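Local coordinates for Phosphoglucosamine/phosphogalactosamine mutase (Sulfolobus tokodaii, PDB 2F7L), which interconverts the 6- and 1-phosphates of glucosamine and galactosamine, using magnesium, in the synthesis of UDP-N-acetylglucosamine and UDP-N-acetylgalactosamine, at residues N134-E137 with W138-T142; M344-A347 with L348-L352; Y389-I392 with L393-S397. One frame throughout, in Å; residues are numbered along the deposited sequence.

Contact 1: residues N134-E137 with W138-T142; sequences NTIE and WSSLT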
loop_
_atom_site.group_PDB
_atom_site.type_symbol
_atom_site.label_atom_id
_atom_site.label_comp_id
_atom_site.label_asym_id
_atom_site.label_seq_id
_atom_site.Cartn_x
_atom_site.Cartn_y
_atom_site.Cartn_z
ATOM N N ASN A 134 22.011 -9.204 -20.854
ATOM C CA ASN A 134 22.022 -10.488 -21.533
ATOM C C ASN A 134 21.345 -10.358 -22.877
ATOM O O ASN A 134 20.329 -11.006 -23.114
ATOM C CB ASN A 134 21.287 -11.550 -20.732
ATOM C CG ASN A 134 22.016 -11.909 -19.484
ATOM O OD1 ASN A 134 23.244 -11.784 -19.429
ATOM N ND2 ASN A 134 21.284 -12.377 -18.469
ATOM N N THR A 135 21.885 -9.513 -23.750
ATOM C CA THR A 135 21.311 -9.351 -25.080
ATOM C C THR A 135 21.570 -10.677 -25.766
ATOM O O THR A 135 22.679 -11.207 -25.714
ATOM C CB THR A 135 21.982 -8.198 -25.845
ATOM O OG1 THR A 135 21.656 -6.962 -25.210
ATOM C CG2 THR A 135 21.481 -8.125 -27.260
ATOM N N ILE A 136 20.540 -11.223 -26.393
ATOM C CA ILE A 136 20.674 -12.518 -27.033
ATOM C C ILE A 136 20.855 -12.470 -28.545
ATOM O O ILE A 136 20.536 -11.466 -29.198
ATOM C CB ILE A 136 19.447 -13.402 -26.696
ATOM C CG1 ILE A 136 18.176 -12.779 -27.305
ATOM C CG2 ILE A 136 19.302 -13.519 -25.178
ATOM C CD1 ILE A 136 17.009 -13.727 -27.445
ATOM N N GLU A 137 21.379 -13.573 -29.088
ATOM C CA GLU A 137 21.597 -13.726 -30.533
ATOM C C GLU A 137 20.300 -13.707 -31.313
ATOM O O GLU A 137 19.245 -14.092 -30.815
ATOM C CB GLU A 137 22.287 -15.040 -30.837
ATOM C CG GLU A 137 23.744 -15.086 -30.485
ATOM C CD GLU A 137 24.547 -14.046 -31.243
ATOM O OE1 GLU A 137 24.721 -12.923 -30.700
ATOM O OE2 GLU A 137 24.980 -14.345 -32.388
ATOM N N TRP A 138 20.404 -13.289 -32.562
ATOM C CA TRP A 138 19.251 -13.192 -33.453
ATOM C C TRP A 138 18.517 -14.533 -33.575
ATOM O O TRP A 138 17.288 -14.596 -33.609
ATOM C CB TRP A 138 19.726 -12.750 -34.839
ATOM C CG TRP A 138 20.624 -13.765 -35.457
ATOM C CD1 TRP A 138 21.959 -13.926 -35.227
ATOM C CD2 TRP A 138 20.242 -14.825 -36.334
ATOM N NE1 TRP A 138 22.432 -15.015 -35.900
ATOM C CE2 TRP A 138 21.401 -15.593 -36.589
ATOM C CE3 TRP A 138 19.033 -15.205 -36.929
ATOM C CZ2 TRP A 138 21.388 -16.720 -37.416
ATOM C CZ3 TRP A 138 19.022 -16.329 -37.755
ATOM C CH2 TRP A 138 20.192 -17.069 -37.988
ATOM N N SER A 139 19.300 -15.602 -33.639
ATOM C CA SER A 139 18.764 -16.933 -33.793
ATOM C C SER A 139 18.015 -17.443 -32.572
ATOM O O SER A 139 17.298 -18.443 -32.663
ATOM C CB SER A 139 19.881 -17.895 -34.178
ATOM O OG SER A 139 20.995 -17.728 -33.334
ATOM N N SER A 140 18.173 -16.799 -31.423
ATOM C CA SER A 140 17.395 -17.275 -30.284
ATOM C C SER A 140 16.325 -16.234 -29.945
ATOM O O SER A 140 15.570 -16.363 -28.982
ATOM C CB SER A 140 18.292 -17.638 -29.065
ATOM O OG SER A 140 19.121 -16.594 -28.603
ATOM N N LEU A 141 16.243 -15.216 -30.785
ATOM C CA LEU A 141 15.284 -14.144 -30.614
ATOM C C LEU A 141 14.040 -14.538 -31.423
ATOM O O LEU A 141 13.650 -13.845 -32.352
ATOM C CB LEU A 141 15.911 -12.868 -31.154
ATOM C CG LEU A 141 15.539 -11.491 -30.635
ATOM C CD1 LEU A 141 15.581 -11.433 -29.121
ATOM C CD2 LEU A 141 16.521 -10.507 -31.229
ATOM N N THR A 142 13.407 -15.650 -31.056
ATOM C CA THR A 142 12.238 -16.135 -31.793
ATOM C C THR A 142 10.974 -16.356 -30.951
ATOM O O THR A 142 10.202 -17.253 -31.234
ATOM C CB THR A 142 12.588 -17.470 -32.519
ATOM O OG1 THR A 142 13.117 -18.425 -31.589
ATOM C CG2 THR A 142 13.637 -17.231 -33.556
#
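A short 3-10 turn, residues 138-140, is closed here by Glu137 and Ser140, in the surface loop that runs from helix 118-130 of domain I to strand 146-147. The clearer of two bonds to Glu137 O comes from the backbone: Ser140 N donates to it at 3.0 Å with an N-H...O angle of 153°. Ser140 adds a weak second bond to the same acceptor, OG to Glu137 O at 3.3 Å. Its hydroxyl is put there by chi1 of 57°, which holds OG between the residue's own N and carbonyl carbon; the same OG lies 3.7 Å from Ile136 CB. A further backbone bond, Leu141 N to Trp138 O at 3.1 Å, belongs to the same turn. The side chains of Ile136 and Leu141 also approach each other, but they are modelled too close and the detail of their meeting is doubtful. On the incoming side, Ile136 pairs by its backbone with Ser63 and rests on Lys36, which ties this end of the loop to the domain. Two donors of one residue thus share a single carbonyl oxygen, Glu137 O taking one sound bond and one weak one from Ser140.

Contact 2: residues M344-A347 with L348-L352; sequences MSFA and LMLEL
Phe346 and Leu350, one helical turn apart, make the main side-chain contact. The aromatic ring is swung along the helix by a chi1 of 167°, with CG opposite the backbone N, and Leu350 CG lies over one of its faces, 4.2 Å from the ring centroid and 20° off the normal. This is a CH-pi contact, offset toward the rim; the CD1 methyl of Leu350 reaches the far end of the ring, 3.4 Å from Phe346 CZ. With an alanine here instead of Phe346, Leu350 would probably lose its aromatic cover, and a gap is likely to open toward Val238 and Val191. The pair belongs to helix 342-356 of domain III, where successive i to i+4 backbone bonds fix the spacing, among them Leu350 N to Phe346 O at 3.1 Å with an angle of 164°. Through Phe346, this side of the helix packs on helix 188-194 and strand 236-239 of domain II. Around the helix from this pair, the Met344 chain bends at chi2 and chi3, which brings its CE methyl to 4.0 Å from Leu348 CG. The buried carboxylate of Glu351 forms a salt bridge with Lys273 through OE2, which also bonds to Trp269 NE1, while OE1 takes Asp164 N.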
loop_
_atom_site.group_PDB
_atom_site.type_symbol
_atom_site.label_atom_id
_atom_site.label_comp_id
_atom_site.label_asym_id
_atom_site.label_seq_id
_atom_site.Cartn_x
_atom_site.Cartn_y
_atom_site.Cartn_z
ATOM N N MET A 344 -8.658 -7.851 -0.589
ATOM C CA MET A 344 -8.536 -8.803 0.506
ATOM C C MET A 344 -9.025 -8.146 1.779
ATOM O O MET A 344 -9.665 -8.787 2.612
ATOM C CB MET A 344 -7.096 -9.266 0.714
ATOM C CG MET A 344 -6.946 -10.381 1.770
ATOM S SD MET A 344 -7.636 -11.995 1.290
ATOM C CE MET A 344 -9.308 -11.877 1.956
ATOM N N SER A 345 -8.728 -6.858 1.910
ATOM C CA SER A 345 -9.111 -6.105 3.083
ATOM C C SER A 345 -10.599 -5.894 3.146
ATOM O O SER A 345 -11.197 -6.050 4.205
ATOM C CB SER A 345 -8.405 -4.763 3.077
ATOM O OG SER A 345 -7.017 -4.965 3.006
ATOM N N PHE A 346 -11.187 -5.516 2.019
ATOM C CA PHE A 346 -12.623 -5.279 1.947
ATOM C C PHE A 346 -13.405 -6.546 2.354
ATOM O O PHE A 346 -14.439 -6.469 3.032
ATOM C CB PHE A 346 -13.003 -4.865 0.525
ATOM C CG PHE A 346 -14.482 -4.897 0.258
ATOM C CD1 PHE A 346 -15.308 -3.884 0.714
ATOM C CD2 PHE A 346 -15.049 -5.946 -0.453
ATOM C CE1 PHE A 346 -16.676 -3.910 0.463
ATOM C CE2 PHE A 346 -16.419 -5.980 -0.705
ATOM C CZ PHE A 346 -17.232 -4.957 -0.244
ATOM N N ALA A 347 -12.899 -7.704 1.933
ATOM C CA ALA A 347 -13.518 -8.988 2.244
ATOM C C ALA A 347 -13.401 -9.316 3.737
ATOM O O ALA A 347 -14.363 -9.777 4.367
ATOM C CB ALA A 347 -12.864 -10.102 1.420
ATOM N N LEU A 348 -12.217 -9.105 4.296
ATOM C CA LEU A 348 -12.010 -9.380 5.697
ATOM C C LEU A 348 -12.886 -8.459 6.519
ATOM O O LEU A 348 -13.394 -8.848 7.567
ATOM C CB LEU A 348 -10.550 -9.170 6.074
ATOM C CG LEU A 348 -9.586 -10.250 5.592
ATOM C CD1 LEU A 348 -8.150 -9.826 5.860
ATOM C CD2 LEU A 348 -9.899 -11.555 6.295
ATOM N N MET A 349 -13.078 -7.239 6.037
ATOM C CA MET A 349 -13.881 -6.282 6.778
ATOM C C MET A 349 -15.321 -6.742 6.842
ATOM O O MET A 349 -15.929 -6.736 7.907
ATOM C CB MET A 349 -13.801 -4.894 6.141
ATOM C CG MET A 349 -14.429 -3.783 6.984
ATOM S SD MET A 349 -13.588 -3.525 8.562
ATOM C CE MET A 349 -12.537 -2.120 8.164
ATOM N N LEU A 350 -15.868 -7.131 5.694
ATOM C CA LEU A 350 -17.246 -7.616 5.638
ATOM C C LEU A 350 -17.407 -8.871 6.506
ATOM O O LEU A 350 -18.520 -9.194 6.918
ATOM C CB LEU A 350 -17.662 -7.933 4.194
ATOM C CG LEU A 350 -17.873 -6.757 3.239
ATOM C CD1 LEU A 350 -18.486 -7.259 1.953
ATOM C CD2 LEU A 350 -18.787 -5.721 3.864
ATOM N N GLU A 351 -16.313 -9.584 6.772
ATOM C CA GLU A 351 -16.420 -10.764 7.610
ATOM C C GLU A 351 -16.529 -10.255 9.044
ATOM O O GLU A 351 -17.556 -10.431 9.692
ATOM C CB GLU A 351 -15.206 -11.693 7.459
ATOM C CG GLU A 351 -15.609 -13.170 7.376
ATOM C CD GLU A 351 -14.462 -14.160 7.631
ATOM O OE1 GLU A 351 -14.650 -15.372 7.355
ATOM O OE2 GLU A 351 -13.381 -13.745 8.114
ATOM N N LEU A 352 -15.474 -9.601 9.518
ATOM C CA LEU A 352 -15.414 -9.014 10.857
ATOM C C LEU A 352 -16.732 -8.295 11.203
ATOM O O LEU A 352 -17.292 -8.461 12.283
ATOM C CB LEU A 352 -14.231 -8.038 10.900
ATOM C CG LEU A 352 -13.749 -7.334 12.171
ATOM C CD1 LEU A 352 -14.144 -5.862 12.129
ATOM C CD2 LEU A 352 -14.301 -8.061 13.401
#

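Contact 3: residues Y389-I392 with L393-S397; sequences YKKI and LEVYS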
loop_
_atom_site.group_PDB
_atom_site.type_symbol
_atom_site.label_atom_id
_atom_site.label_comp_id
_atom_site.label_asym_id
_atom_site.label_seq_id
_atom_site.Cartn_x
_atom_site.Cartn_y
_atom_site.Cartn_z
ATOM N N TYR A 389 16.899 15.380 15.969
ATOM C CA TYR A 389 16.630 14.092 16.582
ATOM C C TYR A 389 17.230 14.051 17.981
ATOM O O TYR A 389 16.513 13.866 18.959
ATOM C CB TYR A 389 17.212 12.981 15.709
ATOM C CG TYR A 389 16.453 12.729 14.415
ATOM C CD1 TYR A 389 16.989 11.916 13.419
ATOM C CD2 TYR A 389 15.207 13.304 14.186
ATOM C CE1 TYR A 389 16.314 11.691 12.233
ATOM C CE2 TYR A 389 14.521 13.078 12.996
ATOM C CZ TYR A 389 15.084 12.274 12.026
ATOM O OH TYR A 389 14.423 12.077 10.832
ATOM N N LYS A 390 18.545 14.235 18.067
ATOM C CA LYS A 390 19.244 14.247 19.352
ATOM C C LYS A 390 18.528 15.093 20.401
ATOM O O LYS A 390 18.433 14.699 21.557
ATOM C CB LYS A 390 20.655 14.795 19.168
ATOM C CG LYS A 390 21.730 13.753 18.915
ATOM C CD LYS A 390 22.288 13.204 20.229
ATOM C CE LYS A 390 23.554 12.346 20.013
ATOM N NZ LYS A 390 24.163 11.846 21.302
ATOM N N LYS A 391 18.024 16.251 19.987
ATOM C CA LYS A 391 17.339 17.175 20.883
ATOM C C LYS A 391 15.994 16.672 21.383
ATOM O O LYS A 391 15.850 16.330 22.557
ATOM C CB LYS A 391 17.147 18.518 20.177
ATOM C CG LYS A 391 17.617 19.741 20.955
ATOM C CD LYS A 391 16.568 20.271 21.922
ATOM C CE LYS A 391 16.966 21.681 22.406
ATOM N NZ LYS A 391 15.871 22.500 23.034
ATOM N N ILE A 392 15.006 16.633 20.492
ATOM C CA ILE A 392 13.668 16.183 20.872
ATOM C C ILE A 392 13.752 14.917 21.662
ATOM O O ILE A 392 12.954 14.680 22.564
ATOM C CB ILE A 392 12.734 15.959 19.656
ATOM C CG1 ILE A 392 13.514 15.431 18.460
ATOM C CG2 ILE A 392 12.063 17.270 19.290
ATOM C CD1 ILE A 392 12.839 15.737 17.117
ATOM N N LEU A 393 14.746 14.111 21.330
ATOM C CA LEU A 393 14.939 12.861 22.019
ATOM C C LEU A 393 15.286 13.140 23.475
ATOM O O LEU A 393 14.577 12.710 24.390
ATOM C CB LEU A 393 16.054 12.082 21.341
ATOM C CG LEU A 393 15.908 10.567 21.302
ATOM C CD1 LEU A 393 14.446 10.161 21.490
ATOM C CD2 LEU A 393 16.477 10.069 19.976
ATOM N N GLU A 394 16.359 13.893 23.691
ATOM C CA GLU A 394 16.784 14.200 25.047
ATOM C C GLU A 394 15.950 15.261 25.738
ATOM O O GLU A 394 16.389 15.860 26.712
ATOM C CB GLU A 394 18.257 14.607 25.075
ATOM C CG GLU A 394 18.547 15.983 24.510
ATOM C CD GLU A 394 20.042 16.266 24.450
ATOM O OE1 GLU A 394 20.698 16.183 25.518
ATOM O OE2 GLU A 394 20.558 16.570 23.343
ATOM N N VAL A 395 14.755 15.505 25.228
ATOM C CA VAL A 395 13.875 16.458 25.873
ATOM C C VAL A 395 12.522 15.804 26.054
ATOM O O VAL A 395 11.770 16.170 26.953
ATOM C CB VAL A 395 13.729 17.808 25.084
ATOM C CG1 VAL A 395 13.645 17.567 23.607
ATOM C CG2 VAL A 395 12.486 18.545 25.542
ATOM N N TYR A 396 12.210 14.822 25.211
ATOM C CA TYR A 396 10.924 14.146 25.345
ATOM C C TYR A 396 11.013 12.729 25.896
ATOM O O TYR A 396 10.032 12.205 26.438
ATOM C CB TYR A 396 10.147 14.178 24.032
ATOM C CG TYR A 396 9.491 15.516 23.794
ATOM C CD1 TYR A 396 10.112 16.500 23.016
ATOM C CD2 TYR A 396 8.265 15.820 24.381
ATOM C CE1 TYR A 396 9.524 17.750 22.830
ATOM C CE2 TYR A 396 7.673 17.066 24.207
ATOM C CZ TYR A 396 8.304 18.025 23.433
ATOM O OH TYR A 396 7.717 19.260 23.288
ATOM N N SER A 397 12.182 12.107 25.766
ATOM C CA SER A 397 12.382 10.808 26.338
ATOM C C SER A 397 12.141 10.929 27.851
ATOM O O SER A 397 12.192 12.029 28.406
ATOM C CB SER A 397 13.792 10.286 26.076
ATOM O OG SER A 397 14.152 9.318 27.042
#
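Ile392 O accepts two backbone N-H groups from the following turn. Tyr396 N lies 2.8 Å from Ile392 O with an N-H...O angle of 137°, and Val395 N makes a weak bond to Ile392 O at 3.3 Å. One donor is four residues on and the other three, so the oxygen is shared between an alpha-helical and a 3-10 pattern. The tyrosine side chain keeps to the same oxygen: with CG opposite the carbonyl carbon, chi1 -78°, its ring presents an edge to Ile392 O, which lies near the ring plane and 3.4 Å from Tyr396 CD1. Ile392 CG2 lies 4.3 Å from Tyr396 CD1.

These residues form the last turns of helix 385-396 in the C-terminal domain, and Ser397 is the first residue to leave helical backbone angles. The helix packs beside the antiparallel sheet and helix 438-452: Ile392 touches Leu448 and Ile451, while Tyr396 meets Phe418 edge-to-face. Tyr389 OH, one turn before Leu393, accepts a hydrogen bond from Lys422 N, and both Tyr389 and Leu393 rest on Val409.

On the exposed side, Glu394 N bonds to Lys390 O at 3.1 Å, nearly straight at 163°. Its chi1 places Glu394 CG between its own N and carbonyl carbon, folding the side chain back along the helix until CG is 3.2 Å from Lys390 O. The chain is extended beyond CG and leaves OE2 beside Lys390 O, two acceptors that cannot bond each other. Lys390 NZ and Glu394 OE2 remain 6.3 Å apart, which excludes a direct salt bridge in this model, although their opposite charges may still attract weakly through solvent.

In the fold
The three contacts are local and follow one another along the chain, 134-142, then 344-352, then 389-397. Contact 1 is in a surface loop between helix 118-130 and strand 146-147, contact 2 on buried helix 342-356 of domain III, and contact 3 on helix 385-396 of the C-terminal domain. The centre of contact 2 is about 47 Å from that of contact 1 and about 40 Å from that of contact 3; they share no helix, strand or sheet. Contact 2 is nearest the chain centre and the magnesium site inferred by similarity, the Ser345 side chain lying about 9 Å from that of Asp245. Contacts 1 and 3 lie at the surface, away from the annotated sites.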